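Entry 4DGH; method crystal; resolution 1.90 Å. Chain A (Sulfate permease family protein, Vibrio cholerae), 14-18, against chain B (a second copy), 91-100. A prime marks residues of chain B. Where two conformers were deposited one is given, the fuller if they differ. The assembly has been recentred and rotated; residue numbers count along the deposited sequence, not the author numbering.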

ATOM      1  N   ARG A  14      -8.505 -22.338  23.368  0.50 28.28           N
ATOM      2  CA  ARG A  14      -8.135 -20.904  23.396  0.50 27.62           C
ATOM      3  C   ARG A  14      -9.128 -20.071  22.593  0.50 28.48           C
ATOM      4  O   ARG A  14      -9.822 -20.597  21.726  0.50 29.82           O
ATOM      5  CB  ARG A  14      -6.756 -20.696  22.734  0.50 24.84           C
ATOM      6  CG  ARG A  14      -5.630 -21.574  23.266  0.50 23.95           C
ATOM      7  CD  ARG A  14      -4.348 -20.910  22.797  0.50 22.81           C
ATOM      8  NE  ARG A  14      -4.428 -19.466  23.053  0.50 22.01           N
ATOM      9  CZ  ARG A  14      -3.819 -18.862  24.055  0.50 21.55           C
ATOM     10  NH1 ARG A  14      -3.936 -17.559  24.218  0.50 20.51           N
ATOM     11  NH2 ARG A  14      -3.089 -19.580  24.905  0.50 21.52           N
ATOM     12  N   SER A  15      -9.179 -18.774  22.881  1.00 30.39           N
ATOM     13  CA  SER A  15      -9.967 -17.832  22.077  1.00 34.50           C
ATOM     14  C   SER A  15      -9.047 -16.878  21.290  1.00 32.50           C
ATOM     15  O   SER A  15      -9.458 -16.314  20.267  1.00 33.04           O
ATOM     16  CB  SER A  15     -10.905 -16.997  22.994  1.00 35.22           C
ATOM     17  OG  SER A  15     -10.240 -16.745  24.233  1.00 43.28           O
ATOM     18  N   THR A  16      -7.815 -16.722  21.774  1.00 31.66           N
ATOM     19  CA  THR A  16      -6.884 -15.755  21.228  1.00 29.64           C
ATOM     20  C   THR A  16      -5.573 -16.502  20.878  1.00 28.22           C
ATOM     21  O   THR A  16      -5.219 -17.531  21.498  1.00 24.65           O
ATOM     22  CB  THR A  16      -6.567 -14.598  22.192  1.00 32.14           C
ATOM     23  OG1 THR A  16      -5.804 -15.067  23.299  1.00 32.03           O
ATOM     24  CG2 THR A  16      -7.821 -13.808  22.648  1.00 33.12           C
ATOM     25  N   LEU A  17      -4.877 -15.969  19.871  1.00 24.88           N
ATOM     26  CA  LEU A  17      -3.621 -16.535  19.438  1.00 25.59           C
ATOM     27  C   LEU A  17      -2.678 -16.396  20.639  1.00 25.33           C
ATOM     28  O   LEU A  17      -2.629 -15.324  21.302  1.00 26.66           O
ATOM     29  CB  LEU A  17      -3.056 -15.650  18.323  1.00 26.04           C
ATOM     30  CG  LEU A  17      -3.307 -15.994  16.854  1.00 28.52           C
ATOM     31  CD1 LEU A  17      -2.537 -14.901  16.076  1.00 28.61           C
ATOM     32  CD2 LEU A  17      -2.756 -17.384  16.520  1.00 25.09           C
ATOM     33  N   PRO A  18      -1.988 -17.470  20.985  1.00 25.02           N
ATOM     34  CA  PRO A  18      -1.057 -17.286  22.131  1.00 25.86           C
ATOM     35  C   PRO A  18       0.097 -16.401  21.792  1.00 25.73           C
ATOM     36  O   PRO A  18       0.471 -16.240  20.606  1.00 22.34           O
ATOM     37  CB  PRO A  18      -0.580 -18.677  22.455  1.00 24.81           C
ATOM     38  CG  PRO A  18      -0.673 -19.396  21.124  1.00 23.24           C
ATOM     39  CD  PRO A  18      -1.819 -18.779  20.346  1.00 25.38           C
TER
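Chain B, residues 91-100: SRVSQKLVKA

This is a small contact between two copies of one protein, in which one side of a helix of chain B lies on a short irregular segment of chain A and two lysines tie it down by hydrogen bonds. The stretches bury 315 Å² together, both sides summed.

Chain A has no regular helix or strand here. Its backbone is mostly extended, but Ser15, with phi/psi of -111/-22, departs from that. Chain B is helical from Ser91′. Its backbone shows the usual i to i+4 bonds, such as Lys96′ N to Arg92′ O at 3.0 Å. The helix runs obliquely across the segment in broadly the same direction: Arg92′ lies by Ser15 and Thr16, and Lys96′ reaches Leu17. Arg92′, Gln95′, Lys96′ and Lys99′ make the contacts, a spacing of three and four that places them along one side of the helix. Val93′ points away.

Thr16 is the centre of the contact and has the largest covered area. The closest pair of CA atoms is here, Thr16 CA and Arg92′ CA, 5.9 Å apart. The Thr16 methyl CG2 sits 3.5 Å from Arg92′ O and 4.0 Å from Gln95′ CB. Its CB lies 4.2 Å from Lys96′ CG. Its hydroxyl OG1 accepts a hydrogen bond from Lys99′ NZ at 2.7 Å.

Ser15 points toward the helix. Its carbonyl O is 3.5 Å from Arg92′ CD. At Leu17 the backbone makes the polar contact: Lys96′ NZ donates to Leu17 O at 2.9 Å. The CA-to-CB bond of Lys96′ points sideways, but the end of its chain comes nearer.

Arg14 braces the segment from within chain A. Its NE donates to Thr16 O at 2.6 Å, and its NH1 to Thr16 OG1 at 3.2 Å. Thr16 OG1 therefore accepts from both chains.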

ATOM      1  N   SER B  91     -14.489  -9.460  19.368  1.00 28.27           N
ATOM      2  CA  SER B  91     -14.471 -10.115  20.685  1.00 30.90           C
ATOM      3  C   SER B  91     -13.114 -10.682  21.038  1.00 30.41           C
ATOM      4  O   SER B  91     -12.721 -10.618  22.178  1.00 31.09           O
ATOM      5  CB  SER B  91     -15.589 -11.186  20.840  1.00 37.84           C
ATOM      6  OG  SER B  91     -15.393 -12.293  19.942  1.00 39.18           O
ATOM      7  N   ARG B  92     -12.377 -11.235  20.095  1.00 28.21           N
ATOM      8  CA  ARG B  92     -11.099 -11.741  20.447  1.00 28.71           C
ATOM      9  C   ARG B  92      -9.995 -10.705  20.586  1.00 26.28           C
ATOM     10  O   ARG B  92      -9.182 -10.761  21.492  1.00 26.49           O
ATOM     11  CB  ARG B  92     -10.696 -12.934  19.578  1.00 33.20           C
ATOM     12  CG  ARG B  92     -10.001 -12.609  18.311  1.00 40.96           C
ATOM     13  CD  ARG B  92      -9.627 -13.939  17.636  1.00 47.51           C
ATOM     14  NE  ARG B  92      -9.561 -13.715  16.211  1.00 49.64           N
ATOM     15  CZ  ARG B  92      -9.856 -14.618  15.274  1.00 58.78           C
ATOM     16  NH1 ARG B  92     -10.247 -15.864  15.599  1.00 58.27           N
ATOM     17  NH2 ARG B  92      -9.752 -14.275  13.985  1.00 58.74           N
ATOM     18  N   VAL B  93      -9.897  -9.781  19.639  1.00 23.71           N
ATOM     19  CA  VAL B  93      -8.949  -8.696  19.815  1.00 21.92           C
ATOM     20  C   VAL B  93      -9.252  -7.924  21.122  1.00 20.84           C
ATOM     21  O   VAL B  93      -8.299  -7.462  21.766  1.00 20.81           O
ATOM     22  CB  VAL B  93      -9.019  -7.745  18.619  1.00 19.32           C
ATOM     23  CG1 VAL B  93      -8.098  -6.542  18.785  1.00 19.52           C
ATOM     24  CG2 VAL B  93      -8.603  -8.553  17.346  1.00 20.37           C
ATOM     25  N   SER B  94     -10.529  -7.755  21.449  1.00 21.43           N
ATOM     26  CA  SER B  94     -10.925  -7.066  22.735  1.00 23.44           C
ATOM     27  C   SER B  94     -10.232  -7.761  23.955  1.00 23.99           C
ATOM     28  O   SER B  94      -9.668  -7.101  24.791  1.00 23.68           O
ATOM     29  CB  SER B  94     -12.441  -7.099  22.944  1.00 25.27           C
ATOM     30  OG  SER B  94     -13.074  -6.155  22.108  1.00 28.21           O
ATOM     31  N   GLN B  95     -10.315  -9.073  24.033  1.00 24.96           N
ATOM     32  CA  GLN B  95      -9.593  -9.846  25.120  1.00 27.55           C
ATOM     33  C   GLN B  95      -8.096  -9.651  25.035  1.00 25.66           C
ATOM     34  O   GLN B  95      -7.462  -9.508  26.064  1.00 23.81           O
ATOM     35  CB  GLN B  95      -9.877 -11.369  25.117  1.00 29.17           C
ATOM     36  CG  GLN B  95     -11.360 -11.716  24.928  1.00 36.30           C
ATOM     37  CD  GLN B  95     -11.651 -13.214  24.628  1.00 42.99           C
ATOM     38  OE1 GLN B  95     -12.282 -13.568  23.601  1.00 46.09           O
ATOM     39  NE2 GLN B  95     -11.244 -14.077  25.537  1.00 37.08           N
ATOM     40  N   LYS B  96      -7.535  -9.674  23.815  1.00 25.36           N
ATOM     41  CA  LYS B  96      -6.084  -9.492  23.654  1.00 27.33           C
ATOM     42  C   LYS B  96      -5.644  -8.111  24.134  1.00 24.83           C
ATOM     43  O   LYS B  96      -4.598  -7.972  24.743  1.00 24.78           O
ATOM     44  CB  LYS B  96      -5.652  -9.604  22.186  1.00 29.90           C
ATOM     45  CG  LYS B  96      -4.893 -10.789  21.796  1.00 38.75           C
ATOM     46  CD  LYS B  96      -3.422 -10.561  21.895  1.00 39.81           C
ATOM     47  CE  LYS B  96      -2.905 -11.956  21.981  1.00 37.63           C
ATOM     48  NZ  LYS B  96      -2.804 -12.510  20.627  1.00 31.96           N
ATOM     49  N   LEU B  97      -6.426  -7.067  23.820  1.00 24.19           N
ATOM     50  CA  LEU B  97      -6.075  -5.715  24.208  1.00 21.74           C
ATOM     51  C   LEU B  97      -5.953  -5.600  25.789  1.00 22.86           C
ATOM     52  O   LEU B  97      -5.095  -4.874  26.299  1.00 21.51           O
ATOM     53  CB  LEU B  97      -7.138  -4.732  23.721  1.00 22.30           C
ATOM     54  CG  LEU B  97      -7.202  -4.575  22.136  1.00 22.71           C
ATOM     55  CD1 LEU B  97      -8.167  -3.441  21.840  1.00 21.89           C
ATOM     56  CD2 LEU B  97      -5.831  -4.274  21.565  1.00 25.26           C
ATOM     57  N   VAL B  98      -6.838  -6.306  26.490  1.00 22.51           N
ATOM     58  CA  VAL B  98      -6.821  -6.323  27.970  1.00 25.40           C
ATOM     59  C   VAL B  98      -5.561  -7.095  28.419  1.00 26.56           C
ATOM     60  O   VAL B  98      -4.680  -6.529  29.076  1.00 25.59           O
ATOM     61  CB  VAL B  98      -8.081  -6.995  28.541  1.00 26.97           C
ATOM     62  CG1 VAL B  98      -7.946  -7.214  30.086  1.00 29.44           C
ATOM     63  CG2 VAL B  98      -9.307  -6.126  28.240  1.00 27.06           C
ATOM     64  N   LYS B  99      -5.415  -8.318  27.945  1.00 26.38           N
ATOM     65  CA  LYS B  99      -4.292  -9.151  28.390  1.00 29.67           C
ATOM     66  C   LYS B  99      -2.925  -8.538  28.090  1.00 30.97           C
ATOM     67  O   LYS B  99      -1.997  -8.728  28.865  1.00 29.54           O
ATOM     68  CB  LYS B  99      -4.338 -10.566  27.769  1.00 35.23           C
ATOM     69  CG  LYS B  99      -5.694 -11.304  27.849  1.00 40.91           C
ATOM     70  CD  LYS B  99      -5.564 -12.830  27.618  1.00 43.20           C
ATOM     71  CE  LYS B  99      -4.601 -13.215  26.455  1.00 46.10           C
ATOM     72  NZ  LYS B  99      -5.183 -13.185  25.071  1.00 31.75           N
ATOM     73  N   ALA B 100      -2.798  -7.815  26.972  1.00 28.77           N
ATOM     74  CA  ALA B 100      -1.547  -7.214  26.583  1.00 30.17           C
ATOM     75  C   ALA B 100      -1.217  -5.896  27.228  1.00 31.28           C
ATOM     76  O   ALA B 100      -0.082  -5.423  27.076  1.00 33.14           O
ATOM     77  CB  ALA B 100      -1.491  -7.064  25.073  1.00 34.05           C
TER